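PDB 4N0T: U4/U6 snRNA-associated-splicing factor PRP24 from Saccharomyces cerevisiae, which serves as a recycling factor of the spliceosome, binding U6 snRNA and acting in its annealing to U4 snRNA. Local coordinates for residues A[8-13]-A[50-55]; A[27-32]-A[65-70]; A[34-39]-A[54-59]; A[82-87]-A[134-139]. One frame throughout, in Å; residues are numbered along the deposited sequence.

How the interactions relate
Interactions 1, 2 and 3 belong to the first RNA recognition motif, while interaction 4 lies at the start of the second. Interaction 1 is the buried one, joining two neighbouring strands through backbone hydrogen bonds and apolar side chains. Interaction 3 shares Glu54 and Phe55 with interaction 1 and continues from strand 49-55 to the outer strand 35-42; it is partly buried and irregular. Interaction 2 is a surface contact of rings and a lysine chain, with no hydrogen bond between its two segments, and its Phe29 and Cys32 pack against the residues of interaction 1. Interaction 4, partly buried, adds a salt bridge; Leu82 and Thr134 bring it against Thr10, Leu12 and Phe50.

Interaction 1 of 4, residues A[8-13]-A[50-55]; sequences LTTVLV and FARIEF
Thr9 and Phe55 are tied together twice. With chi1 at 67°, Thr9 OG1 sits between its own backbone N and carbonyl carbon, where it donates to Phe55 O at 2.7 Å. In return Phe55 N gives a 2.9 Å bond to Thr9 O. An alanine at Thr9 would probably leave the Phe55 carbonyl without its hydroxyl partner, so that the backbone bond alone would hold this end of the pair. The Phe55 ring turns its edge toward Thr9 O and toward Val11 CG2, which stands 3.9 Å from CE2, while Ile53 CG2 lies over one face near the rim.

Four more backbone bonds pair Val11 with Ile53 and Val13 with Ala51, joining the two central antiparallel strands of the RNA recognition motif, those that carry its RNP2 and RNP1 sequences. On the face turned to helices 22-29 and 58-65, Val13 CG2 touches Ile53 CD1 at 3.9 Å, and Val13 CB meets Ala51 CB at 4.1 Å.

The other face carries Thr10, Leu12, Arg52 and Glu54. Thr10 CG2, anti to the backbone N, packs 3.5 Å from Arg52 CG and also lies over one face of the guanidinium, toward its rim. Arg52 runs extended from CG to NE, and NE reaches a salt bridge with Asp132 of the second motif. Thr10 OG1 lies 3.5 Å from Glu54 CG but bonds to Arg6 O; Glu54 OE2 is salt-bridged to Arg4. Leu12 CD1 approaches Phe50 CD1 at 4.3 Å, and both residues also touch Leu113 of strand 112-116.

Interaction 2 of 4, residues A[27-32]-A[65-70]; sequences KYFKHC and ITKTHK
Lys67 reaches from its loop alongside Tyr28, Phe29 and Cys32, and its aliphatic chain makes most of the contact. Lys67 CB already lies near both rings, 4.1 Å from Tyr28 CE2 and only slightly farther from Phe29 CE1. A chi1 of -52° sets Lys67 CG anti to the carbonyl carbon, and there it comes within 4.0 Å of Phe29 CE1, with Tyr28 CE2 close by. Both rings take this methylene obliquely. The chain then bends at chi2, -69°, which swings Lys67 CD to 4.1 Å from Tyr28 OH. From CD onward it is extended, and Lys67 CE passes Cys32 SG at 4.1 Å. Lys67 NZ, anti to its own CG, turns away from the sulfur and ends 5.2 Å from Cys32 SG, so the charged tip adds no bond across the contact.

The two rings are set against each other: Tyr28 CD2 stands over one face of Phe29, toward its rim, and Phe29 CD2 lies at the edge of the tyrosine ring. Beyond Lys67, Tyr28 OH also meets Lys70 CB at 3.7 Å, the two side chains crossing at about a right angle. Lys70 is brought there by a type II turn from Lys67, which overlaps a type I turn from Ile65 to Thr68.

The contact joins helix 22-29 to the loop leading from helix 58-65 to strand 71-72, the two helices of the RNA recognition motif that pack on one face of its sheet; Phe29 continues inward onto Val13 and Ile53 of that sheet, Tyr28 touches Ile77 of strand 75-81, and Cys32 rests against Phe55.

Interaction 3 of 4, residues A[34-39]-A[54-59]; sequences PIIHVD and EFARYD
Residues 34-37 run antiparallel to 54-56 with a classic bulge, in which Ile36 and His37 both face Glu54. Glu54 O takes Ile36 N at 2.8 Å and, weakly, His37 N, while Glu54 N bonds to His37 O. On the other side of the bulge Ala56 N donates to Pro34 O at 2.9 Å, nearly straight through its hydrogen. The same carbonyl receives a bond from a water that in turn accepts from Arg57 N, bridging the strand end to the N-cap of helix 58-65.

Ile35 and Phe55 pair across the strands although their side chains diverge at the base. With chi1 at -62°, Ile35 CG1 is carried to 3.6 Å from Phe55 CE1, meeting the ring obliquely; CD1 lies near the same ring atom, and CG2 near Glu54 O. An alanine at Ile35 would probably open a gap beside Phe55 CE1, where CG1 and CD1 now pack.

Ile36 points toward segment 54-59: its CG1 and CD1 both lie against Ala56 CA, CD1 at 3.8 Å. Pro34 CG touches Ala56 CB at 3.9 Å and also comes close to Arg57 NH2. The arginine chain bends at chi3 (-79°), which turns NE aside from the extended course. His37 ND1 makes a weak 3.1 Å bond to Asp39 OD2.

All this belongs to the hairpin of strands 35-42 and 49-55, the second and third strands of the RNA recognition motif, at the place where an edge strand, 35-42, enters the sheet and the third gives way to the second helix of the fold.

Interaction 4 of 4, residues A[82-87]-A[134-139]; sequences LTECTL and TSKEDA
At the entrance to the second RNA recognition motif, Glu84 and Cys85, just ahead of strand 86-90, meet Ser135, Lys136 and Ala139 at the start of helix 136-146. Glu84 and Lys136 lie side by side, both chains extended beyond CG and pointing the same way, and close a salt bridge of 2.7 Å between Glu84 OE2 and Lys136 NZ. The lysine approaches OE2 from the syn side, 34° out of the carboxylate plane. Closer to the backbone, Glu84 O receives the CA-H of Lys136, with 3.3 Å between Glu84 O and Lys136 CA, and lies 3.7 Å from Ala139 CB.

Here the start of the motif's first strand packs against the start of its second helix, and Ser135 is that helix's N-cap: Ser135 OG accepts from Asp138 N at 2.9 Å. Cys85 SG, anti to its own carbonyl carbon (chi1 -70°), packs against the capping residue's backbone, 3.5 Å from Ser135 C.

Farther along, the Leu87 side chain turns its end to the helix. Leu87 CD2 comes within 3.5 Å of Ala139 O and 4.1 Å of Ala139 CB, and the same leucine goes on to touch Cys142 and Val143 on the next turn.

Interaction 1 of 4, residues A[8-13]-A[50-55]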
loop_
_atom_site.group_PDB
_atom_site.type_symbol
_atom_site.label_atom_id
_atom_site.label_comp_id
_atom_site.label_asym_id
_atom_site.label_seq_id
_atom_site.Cartn_x
_atom_site.Cartn_y
_atom_site.Cartn_z
ATOM N N LEU A 8 2.380 20.592 9.377
ATOM C CA LEU A 8 2.575 22.034 9.504
ATOM C C LEU A 8 1.276 22.787 9.765
ATOM O O LEU A 8 1.249 23.742 10.542
ATOM C CB LEU A 8 3.256 22.593 8.250
ATOM C CG LEU A 8 3.681 24.060 8.357
ATOM C CD1 LEU A 8 4.782 24.210 9.398
ATOM C CD2 LEU A 8 4.117 24.623 7.000
ATOM N N THR A 9 0.184 22.351 9.144
ATOM C CA THR A 9 -1.069 23.074 9.307
ATOM C C THR A 9 -2.061 22.382 10.242
ATOM O O THR A 9 -3.233 22.751 10.286
ATOM C CB THR A 9 -1.749 23.348 7.958
ATOM O OG1 THR A 9 -2.168 22.108 7.370
ATOM C CG2 THR A 9 -0.789 24.063 7.017
ATOM N N THR A 10 -1.584 21.399 10.996
ATOM C CA THR A 10 -2.476 20.624 11.858
ATOM C C THR A 10 -2.301 20.999 13.331
ATOM O O THR A 10 -1.171 21.136 13.836
ATOM C CB THR A 10 -2.252 19.115 11.680
ATOM O OG1 THR A 10 -2.430 18.783 10.298
ATOM C CG2 THR A 10 -3.249 18.313 12.507
ATOM N N VAL A 11 -3.421 21.156 14.012
ATOM C CA VAL A 11 -3.381 21.440 15.441
ATOM C C VAL A 11 -4.081 20.348 16.226
ATOM O O VAL A 11 -4.933 19.617 15.690
ATOM C CB VAL A 11 -4.026 22.801 15.791
ATOM C CG1 VAL A 11 -3.329 23.917 15.018
ATOM C CG2 VAL A 11 -5.512 22.789 15.482
ATOM N N LEU A 12 -3.727 20.272 17.504
ATOM C CA LEU A 12 -4.319 19.342 18.448
ATOM C C LEU A 12 -5.144 20.159 19.431
ATOM O O LEU A 12 -4.661 21.171 19.938
ATOM C CB LEU A 12 -3.203 18.643 19.223
ATOM C CG LEU A 12 -3.639 17.709 20.361
ATOM C CD1 LEU A 12 -4.391 16.542 19.784
ATOM C CD2 LEU A 12 -2.447 17.226 21.180
ATOM N N VAL A 13 -6.373 19.727 19.679
ATOM C CA VAL A 13 -7.229 20.374 20.679
ATOM C C VAL A 13 -7.450 19.370 21.792
ATOM O O VAL A 13 -7.851 18.230 21.530
ATOM C CB VAL A 13 -8.590 20.794 20.099
ATOM C CG1 VAL A 13 -9.398 21.557 21.148
ATOM C CG2 VAL A 13 -8.406 21.662 18.877
ATOM N N PHE A 50 -10.554 14.765 22.427
ATOM C CA PHE A 50 -9.455 15.385 21.689
ATOM C C PHE A 50 -9.950 15.667 20.273
ATOM O O PHE A 50 -10.867 14.996 19.782
ATOM C CB PHE A 50 -8.281 14.419 21.550
ATOM C CG PHE A 50 -7.515 14.162 22.823
ATOM C CD1 PHE A 50 -6.498 15.021 23.227
ATOM C CD2 PHE A 50 -7.768 13.023 23.582
ATOM C CE1 PHE A 50 -5.758 14.765 24.376
ATOM C CE2 PHE A 50 -7.035 12.759 24.731
ATOM C CZ PHE A 50 -6.025 13.628 25.127
ATOM N N ALA A 51 -9.343 16.644 19.605
ATOM C CA ALA A 51 -9.583 16.841 18.177
ATOM C C ALA A 51 -8.281 17.093 17.438
ATOM O O ALA A 51 -7.361 17.724 17.963
ATOM C CB ALA A 51 -10.554 17.992 17.930
ATOM N N ARG A 52 -8.207 16.585 16.211
ATOM C CA ARG A 52 -7.139 16.928 15.297
ATOM C C ARG A 52 -7.781 17.766 14.205
ATOM O O ARG A 52 -8.786 17.361 13.622
ATOM C CB ARG A 52 -6.543 15.649 14.689
ATOM C CG ARG A 52 -5.584 15.881 13.551
ATOM C CD ARG A 52 -5.182 14.536 12.941
ATOM N NE ARG A 52 -4.203 14.693 11.880
ATOM C CZ ARG A 52 -4.518 14.942 10.616
ATOM N NH1 ARG A 52 -5.789 15.052 10.269
ATOM N NH2 ARG A 52 -3.567 15.069 9.701
ATOM N N ILE A 53 -7.229 18.948 13.943
ATOM C CA ILE A 53 -7.782 19.811 12.902
ATOM C C ILE A 53 -6.682 20.160 11.917
ATOM O O ILE A 53 -5.667 20.776 12.285
ATOM C CB ILE A 53 -8.407 21.114 13.481
ATOM C CG1 ILE A 53 -9.431 20.787 14.566
ATOM C CG2 ILE A 53 -9.079 21.930 12.369
ATOM C CD1 ILE A 53 -9.918 22.036 15.308
ATOM N N GLU A 54 -6.862 19.739 10.668
ATOM C CA GLU A 54 -5.903 20.057 9.625
ATOM C C GLU A 54 -6.442 21.254 8.847
ATOM O O GLU A 54 -7.495 21.162 8.205
ATOM C CB GLU A 54 -5.694 18.865 8.693
ATOM C CG GLU A 54 -4.678 19.150 7.602
ATOM C CD GLU A 54 -4.462 17.973 6.679
ATOM O OE1 GLU A 54 -5.009 16.883 6.961
ATOM O OE2 GLU A 54 -3.742 18.139 5.671
ATOM N N PHE A 55 -5.732 22.377 8.923
ATOM C CA PHE A 55 -6.151 23.595 8.231
ATOM C C PHE A 55 -5.578 23.627 6.825
ATOM O O PHE A 55 -4.553 23.010 6.558
ATOM C CB PHE A 55 -5.712 24.838 9.014
ATOM C CG PHE A 55 -6.565 25.105 10.212
ATOM C CD1 PHE A 55 -7.751 25.820 10.087
ATOM C CD2 PHE A 55 -6.207 24.613 11.458
ATOM C CE1 PHE A 55 -8.567 26.058 11.194
ATOM C CE2 PHE A 55 -7.007 24.839 12.561
ATOM C CZ PHE A 55 -8.193 25.565 12.432
#

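Interaction 2 of 4, residues A[27-32]-A[65-70]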
loop_
_atom_site.group_PDB
_atom_site.type_symbol
_atom_site.label_atom_id
_atom_site.label_comp_id
_atom_site.label_asym_id
_atom_site.label_seq_id
_atom_site.Cartn_x
_atom_site.Cartn_y
_atom_site.Cartn_z
ATOM N N LYS A 27 -17.700 24.287 13.464
ATOM C CA LYS A 27 -18.335 25.568 13.745
ATOM C C LYS A 27 -17.504 26.434 14.681
ATOM O O LYS A 27 -17.442 27.653 14.511
ATOM C CB LYS A 27 -19.741 25.367 14.317
ATOM C CG LYS A 27 -20.801 25.080 13.255
ATOM C CD LYS A 27 -22.196 24.913 13.864
ATOM C CE LYS A 27 -23.272 24.833 12.782
ATOM N NZ LYS A 27 -23.086 23.646 11.898
ATOM N N TYR A 28 -16.865 25.809 15.666
ATOM C CA TYR A 28 -16.047 26.563 16.610
ATOM C C TYR A 28 -14.806 27.155 15.933
ATOM O O TYR A 28 -14.397 28.272 16.252
ATOM C CB TYR A 28 -15.633 25.709 17.818
ATOM C CG TYR A 28 -14.931 26.520 18.888
ATOM C CD1 TYR A 28 -15.658 27.207 19.850
ATOM C CD2 TYR A 28 -13.543 26.617 18.924
ATOM C CE1 TYR A 28 -15.026 27.959 20.826
ATOM C CE2 TYR A 28 -12.903 27.374 19.900
ATOM C CZ TYR A 28 -13.656 28.039 20.846
ATOM O OH TYR A 28 -13.032 28.788 21.813
ATOM N N PHE A 29 -14.218 26.414 14.997
ATOM C CA PHE A 29 -12.928 26.808 14.424
ATOM C C PHE A 29 -12.985 27.323 12.982
ATOM O O PHE A 29 -11.970 27.781 12.452
ATOM C CB PHE A 29 -11.933 25.637 14.483
ATOM C CG PHE A 29 -11.395 25.353 15.860
ATOM C CD1 PHE A 29 -10.325 26.079 16.365
ATOM C CD2 PHE A 29 -11.944 24.345 16.640
ATOM C CE1 PHE A 29 -9.829 25.811 17.629
ATOM C CE2 PHE A 29 -11.441 24.071 17.899
ATOM C CZ PHE A 29 -10.389 24.801 18.391
ATOM N N LYS A 30 -14.137 27.237 12.326
ATOM C CA LYS A 30 -14.149 27.552 10.895
ATOM C C LYS A 30 -13.895 29.029 10.573
ATOM O O LYS A 30 -13.506 29.351 9.451
ATOM C CB LYS A 30 -15.384 26.989 10.171
ATOM C CG LYS A 30 -16.728 27.635 10.484
ATOM C CD LYS A 30 -17.832 26.827 9.785
ATOM C CE LYS A 30 -19.091 27.640 9.514
ATOM N NZ LYS A 30 -19.883 27.881 10.745
ATOM N N HIS A 31 -14.077 29.909 11.556
ATOM C CA HIS A 31 -13.688 31.315 11.396
ATOM C C HIS A 31 -12.163 31.499 11.402
ATOM O O HIS A 31 -11.657 32.528 10.942
ATOM C CB HIS A 31 -14.317 32.203 12.479
ATOM C CG HIS A 31 -15.788 32.449 12.303
ATOM N ND1 HIS A 31 -16.584 31.672 11.482
ATOM C CD2 HIS A 31 -16.602 33.381 12.842
ATOM C CE1 HIS A 31 -17.824 32.120 11.530
ATOM N NE2 HIS A 31 -17.867 33.156 12.348
ATOM N N CYS A 32 -11.430 30.514 11.920
ATOM C CA CYS A 32 -9.969 30.603 11.959
ATOM C C CYS A 32 -9.369 30.508 10.569
ATOM O O CYS A 32 -8.262 30.992 10.323
ATOM C CB CYS A 32 -9.370 29.491 12.820
ATOM S SG CYS A 32 -9.748 29.631 14.552
ATOM N N ILE A 65 -4.751 28.321 17.336
ATOM C CA ILE A 65 -3.923 28.301 18.538
ATOM C C ILE A 65 -4.212 29.526 19.419
ATOM O O ILE A 65 -4.018 29.477 20.642
ATOM C CB ILE A 65 -2.430 28.166 18.166
ATOM C CG1 ILE A 65 -2.178 26.758 17.614
ATOM C CG2 ILE A 65 -1.518 28.386 19.363
ATOM C CD1 ILE A 65 -0.828 26.594 16.954
ATOM N N THR A 66 -4.717 30.606 18.818
ATOM C CA THR A 66 -5.154 31.754 19.635
ATOM C C THR A 66 -6.359 31.408 20.508
ATOM O O THR A 66 -6.688 32.145 21.452
ATOM C CB THR A 66 -5.473 33.034 18.806
ATOM O OG1 THR A 66 -6.694 32.862 18.079
ATOM C CG2 THR A 66 -4.330 33.390 17.866
ATOM N N LYS A 67 -7.026 30.297 20.201
ATOM C CA LYS A 67 -8.139 29.834 21.030
ATOM C C LYS A 67 -7.683 29.037 22.242
ATOM O O LYS A 67 -8.519 28.565 23.008
ATOM C CB LYS A 67 -9.120 28.967 20.234
ATOM C CG LYS A 67 -9.629 29.581 18.945
ATOM C CD LYS A 67 -10.542 30.752 19.228
ATOM C CE LYS A 67 -11.298 31.166 17.980
ATOM N NZ LYS A 67 -12.249 32.270 18.303
ATOM N N THR A 68 -6.378 28.854 22.414
ATOM C CA THR A 68 -5.917 28.050 23.539
ATOM C C THR A 68 -6.289 28.733 24.857
ATOM O O THR A 68 -6.231 29.962 24.968
ATOM C CB THR A 68 -4.426 27.765 23.484
ATOM O OG1 THR A 68 -4.108 26.727 24.415
ATOM C CG2 THR A 68 -3.588 29.024 23.783
ATOM N N HIS A 69 -6.723 27.913 25.808
ATOM C CA HIS A 69 -7.170 28.358 27.139
ATOM C C HIS A 69 -8.457 29.172 27.120
ATOM O O HIS A 69 -8.823 29.785 28.134
ATOM C CB HIS A 69 -6.029 29.047 27.899
ATOM C CG HIS A 69 -4.934 28.109 28.284
ATOM N ND1 HIS A 69 -5.098 27.126 29.241
ATOM C CD2 HIS A 69 -3.672 27.961 27.814
ATOM C CE1 HIS A 69 -3.981 26.435 29.360
ATOM N NE2 HIS A 69 -3.099 26.918 28.498
ATOM N N LYS A 70 -9.157 29.166 25.988
ATOM C CA LYS A 70 -10.529 29.671 25.953
ATOM C C LYS A 70 -11.476 28.604 26.491
ATOM O O LYS A 70 -11.071 27.455 26.727
ATOM C CB LYS A 70 -10.958 30.095 24.546
ATOM C CG LYS A 70 -10.138 31.222 23.934
ATOM C CD LYS A 70 -9.993 32.403 24.887
ATOM C CE LYS A 70 -9.052 33.452 24.306
ATOM N NZ LYS A 70 -8.589 34.428 25.334
#

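Interaction 3 of 4, residues A[34-39]-A[54-59]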
loop_
_atom_site.group_PDB
_atom_site.type_symbol
_atom_site.label_atom_id
_atom_site.label_comp_id
_atom_site.label_asym_id
_atom_site.label_seq_id
_atom_site.Cartn_x
_atom_site.Cartn_y
_atom_site.Cartn_z
ATOM N N PRO A 34 -10.110 28.151 6.463
ATOM C CA PRO A 34 -10.663 26.942 5.847
ATOM C C PRO A 34 -10.013 25.659 6.388
ATOM O O PRO A 34 -8.797 25.594 6.570
ATOM C CB PRO A 34 -10.361 27.133 4.351
ATOM C CG PRO A 34 -9.352 28.236 4.276
ATOM C CD PRO A 34 -9.608 29.108 5.462
ATOM N N ILE A 35 -10.844 24.656 6.648
ATOM C CA ILE A 35 -10.397 23.402 7.252
ATOM C C ILE A 35 -10.452 22.259 6.234
ATOM O O ILE A 35 -11.445 22.103 5.521
ATOM C CB ILE A 35 -11.273 23.059 8.473
ATOM C CG1 ILE A 35 -11.125 24.152 9.541
ATOM C CG2 ILE A 35 -10.916 21.678 9.032
ATOM C CD1 ILE A 35 -12.036 23.994 10.744
ATOM N N ILE A 36 -9.381 21.470 6.173
ATOM C CA ILE A 36 -9.322 20.294 5.307
ATOM C C ILE A 36 -9.970 19.069 5.958
ATOM O O ILE A 36 -10.725 18.340 5.309
ATOM C CB ILE A 36 -7.863 19.956 4.918
ATOM C CG1 ILE A 36 -7.257 21.085 4.080
ATOM C CG2 ILE A 36 -7.786 18.640 4.149
ATOM C CD1 ILE A 36 -5.845 20.800 3.607
ATOM N N HIS A 37 -9.673 18.837 7.236
ATOM C CA HIS A 37 -10.182 17.645 7.905
ATOM C C HIS A 37 -10.252 17.829 9.419
ATOM O O HIS A 37 -9.429 18.540 10.002
ATOM C CB HIS A 37 -9.318 16.425 7.558
ATOM C CG HIS A 37 -9.999 15.118 7.821
ATOM N ND1 HIS A 37 -9.753 14.361 8.948
ATOM C CD2 HIS A 37 -10.939 14.448 7.116
ATOM C CE1 HIS A 37 -10.504 13.275 8.917
ATOM N NE2 HIS A 37 -11.235 13.302 7.819
ATOM N N VAL A 38 -11.234 17.182 10.041
ATOM C CA VAL A 38 -11.378 17.185 11.492
ATOM C C VAL A 38 -11.570 15.759 11.995
ATOM O O VAL A 38 -12.439 15.048 11.497
ATOM C CB VAL A 38 -12.604 18.001 11.925
ATOM C CG1 VAL A 38 -12.828 17.864 13.427
ATOM C CG2 VAL A 38 -12.427 19.469 11.551
ATOM N N ASP A 39 -10.753 15.336 12.957
ATOM C CA ASP A 39 -11.012 14.081 13.674
ATOM C C ASP A 39 -11.262 14.367 15.150
ATOM O O ASP A 39 -10.575 15.194 15.739
ATOM C CB ASP A 39 -9.828 13.129 13.545
ATOM C CG ASP A 39 -9.585 12.697 12.119
ATOM O OD1 ASP A 39 -10.414 11.926 11.593
ATOM O OD2 ASP A 39 -8.568 13.123 11.531
ATOM N N GLU A 54 -6.862 19.739 10.668
ATOM C CA GLU A 54 -5.903 20.057 9.625
ATOM C C GLU A 54 -6.442 21.254 8.847
ATOM O O GLU A 54 -7.495 21.162 8.205
ATOM C CB GLU A 54 -5.694 18.865 8.693
ATOM C CG GLU A 54 -4.678 19.150 7.602
ATOM C CD GLU A 54 -4.462 17.973 6.679
ATOM O OE1 GLU A 54 -5.009 16.883 6.961
ATOM O OE2 GLU A 54 -3.742 18.139 5.671
ATOM N N PHE A 55 -5.732 22.377 8.923
ATOM C CA PHE A 55 -6.151 23.595 8.231
ATOM C C PHE A 55 -5.578 23.627 6.825
ATOM O O PHE A 55 -4.553 23.010 6.558
ATOM C CB PHE A 55 -5.712 24.838 9.014
ATOM C CG PHE A 55 -6.565 25.105 10.212
ATOM C CD1 PHE A 55 -7.751 25.820 10.087
ATOM C CD2 PHE A 55 -6.207 24.613 11.458
ATOM C CE1 PHE A 55 -8.567 26.058 11.194
ATOM C CE2 PHE A 55 -7.007 24.839 12.561
ATOM C CZ PHE A 55 -8.193 25.565 12.432
ATOM N N ALA A 56 -6.259 24.339 5.933
ATOM C CA ALA A 56 -5.765 24.517 4.572
ATOM C C ALA A 56 -4.406 25.211 4.560
ATOM O O ALA A 56 -3.529 24.860 3.770
ATOM C CB ALA A 56 -6.763 25.306 3.752
ATOM N N ARG A 57 -4.236 26.202 5.429
ATOM C CA ARG A 57 -3.011 27.005 5.450
ATOM C C ARG A 57 -2.508 27.256 6.868
ATOM O O ARG A 57 -3.280 27.175 7.822
ATOM C CB ARG A 57 -3.245 28.343 4.733
ATOM C CG ARG A 57 -3.547 28.202 3.243
ATOM C CD ARG A 57 -3.765 29.554 2.577
ATOM N NE ARG A 57 -5.104 30.088 2.824
ATOM C CZ ARG A 57 -6.215 29.607 2.269
ATOM N NH1 ARG A 57 -6.157 28.568 1.441
ATOM N NH2 ARG A 57 -7.388 30.164 2.545
ATOM N N TYR A 58 -1.222 27.582 6.990
ATOM C CA TYR A 58 -0.578 27.784 8.288
ATOM C C TYR A 58 -1.241 28.871 9.132
ATOM O O TYR A 58 -1.311 28.750 10.362
ATOM C CB TYR A 58 0.908 28.096 8.102
ATOM C CG TYR A 58 1.714 28.042 9.378
ATOM C CD1 TYR A 58 1.886 26.848 10.061
ATOM C CD2 TYR A 58 2.320 29.186 9.892
ATOM C CE1 TYR A 58 2.626 26.791 11.226
ATOM C CE2 TYR A 58 3.067 29.135 11.057
ATOM C CZ TYR A 58 3.214 27.935 11.716
ATOM O OH TYR A 58 3.950 27.874 12.876
ATOM N N ASP A 59 -1.733 29.920 8.476
ATOM C CA ASP A 59 -2.413 31.011 9.167
ATOM C C ASP A 59 -3.654 30.536 9.908
ATOM O O ASP A 59 -4.022 31.109 10.938
ATOM C CB ASP A 59 -2.792 32.122 8.179
ATOM C CG ASP A 59 -1.624 33.044 7.857
ATOM O OD1 ASP A 59 -0.586 32.966 8.557
ATOM O OD2 ASP A 59 -1.750 33.856 6.910
HETATM O O HOH W 1 -6.646 27.465 6.734
#

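Interaction 4 of 4, residues A[82-87]-A[134-139]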
loop_
_atom_site.group_PDB
_atom_site.type_symbol
_atom_site.label_atom_id
_atom_site.label_comp_id
_atom_site.label_asym_id
_atom_site.label_seq_id
_atom_site.Cartn_x
_atom_site.Cartn_y
_atom_site.Cartn_z
ATOM N N LEU A 82 0.355 20.315 16.294
ATOM C CA LEU A 82 0.540 18.875 16.425
ATOM C C LEU A 82 1.965 18.595 16.020
ATOM O O LEU A 82 2.329 18.803 14.866
ATOM C CB LEU A 82 -0.416 18.094 15.521
ATOM C CG LEU A 82 -0.344 16.573 15.713
ATOM C CD1 LEU A 82 -0.988 16.171 17.037
ATOM C CD2 LEU A 82 -1.000 15.837 14.552
ATOM N N THR A 83 2.785 18.162 16.970
ATOM C CA THR A 83 4.183 17.889 16.677
ATOM C C THR A 83 4.691 16.723 17.509
ATOM O O THR A 83 4.268 16.526 18.655
ATOM C CB THR A 83 5.079 19.134 16.894
ATOM O OG1 THR A 83 6.440 18.784 16.651
ATOM C CG2 THR A 83 4.970 19.624 18.305
ATOM N N GLU A 84 5.574 15.930 16.901
ATOM C CA GLU A 84 6.130 14.747 17.551
ATOM C C GLU A 84 5.066 13.765 18.044
ATOM O O GLU A 84 5.300 12.987 18.967
ATOM C CB GLU A 84 7.090 15.155 18.675
ATOM C CG GLU A 84 8.250 16.005 18.180
ATOM C CD GLU A 84 9.249 16.298 19.270
ATOM O OE1 GLU A 84 9.099 17.337 19.945
ATOM O OE2 GLU A 84 10.175 15.479 19.458
ATOM N N CYS A 85 3.909 13.775 17.387
ATOM C CA CYS A 85 2.820 12.881 17.737
ATOM C C CYS A 85 2.414 11.945 16.608
ATOM O O CYS A 85 1.287 11.451 16.598
ATOM C CB CYS A 85 1.590 13.694 18.121
ATOM S SG CYS A 85 1.754 14.568 19.700
ATOM N N THR A 86 3.314 11.707 15.652
ATOM C CA THR A 86 2.959 10.888 14.504
ATOM C C THR A 86 3.870 9.662 14.395
ATOM O O THR A 86 5.097 9.772 14.477
ATOM C CB THR A 86 3.032 11.716 13.198
ATOM O OG1 THR A 86 2.151 12.844 13.303
ATOM C CG2 THR A 86 2.630 10.865 11.996
ATOM N N LEU A 87 3.249 8.497 14.220
ATOM C CA LEU A 87 3.978 7.258 13.996
ATOM C C LEU A 87 3.894 6.869 12.528
ATOM O O LEU A 87 2.911 7.180 11.842
ATOM C CB LEU A 87 3.319 6.140 14.782
ATOM C CG LEU A 87 3.177 6.437 16.266
ATOM C CD1 LEU A 87 2.160 5.497 16.869
ATOM C CD2 LEU A 87 4.525 6.277 16.910
ATOM N N THR A 134 -1.924 11.561 20.691
ATOM C CA THR A 134 -2.181 12.835 21.356
ATOM C C THR A 134 -0.996 13.445 22.104
ATOM O O THR A 134 -1.084 14.586 22.573
ATOM C CB THR A 134 -3.359 12.725 22.336
ATOM O OG1 THR A 134 -3.023 11.798 23.375
ATOM C CG2 THR A 134 -4.602 12.248 21.618
ATOM N N SER A 135 0.093 12.697 22.255
ATOM C CA SER A 135 1.286 13.241 22.914
ATOM C C SER A 135 2.581 12.596 22.431
ATOM O O SER A 135 2.564 11.478 21.918
ATOM C CB SER A 135 1.185 13.080 24.435
ATOM O OG SER A 135 1.430 11.732 24.813
ATOM N N LYS A 136 3.699 13.300 22.599
ATOM C CA LYS A 136 5.006 12.733 22.257
ATOM C C LYS A 136 5.269 11.491 23.105
ATOM O O LYS A 136 5.841 10.502 22.632
ATOM C CB LYS A 136 6.125 13.761 22.459
ATOM C CG LYS A 136 7.527 13.154 22.399
ATOM C CD LYS A 136 8.616 14.201 22.641
ATOM C CE LYS A 136 9.988 13.668 22.219
ATOM N NZ LYS A 136 10.958 14.775 21.959
ATOM N N GLU A 137 4.818 11.542 24.357
ATOM C CA GLU A 137 4.939 10.415 25.270
ATOM C C GLU A 137 4.234 9.162 24.745
ATOM O O GLU A 137 4.817 8.070 24.736
ATOM C CB GLU A 137 4.419 10.806 26.661
ATOM C CG GLU A 137 5.346 11.761 27.419
ATOM C CD GLU A 137 5.425 13.166 26.809
ATOM O OE1 GLU A 137 4.399 13.662 26.278
ATOM O OE2 GLU A 137 6.523 13.775 26.859
ATOM N N ASP A 138 2.996 9.310 24.288
ATOM C CA ASP A 138 2.266 8.176 23.734
ATOM C C ASP A 138 2.989 7.670 22.471
ATOM O O ASP A 138 3.095 6.464 22.254
ATOM C CB ASP A 138 0.819 8.558 23.409
ATOM C CG ASP A 138 -0.114 8.407 24.605
ATOM O OD1 ASP A 138 0.390 8.320 25.745
ATOM O OD2 ASP A 138 -1.350 8.378 24.407
ATOM N N ALA A 139 3.487 8.595 21.655
ATOM C CA ALA A 139 4.195 8.186 20.439
ATOM C C ALA A 139 5.416 7.337 20.806
ATOM O O ALA A 139 5.612 6.254 20.249
ATOM C CB ALA A 139 4.612 9.398 19.602
#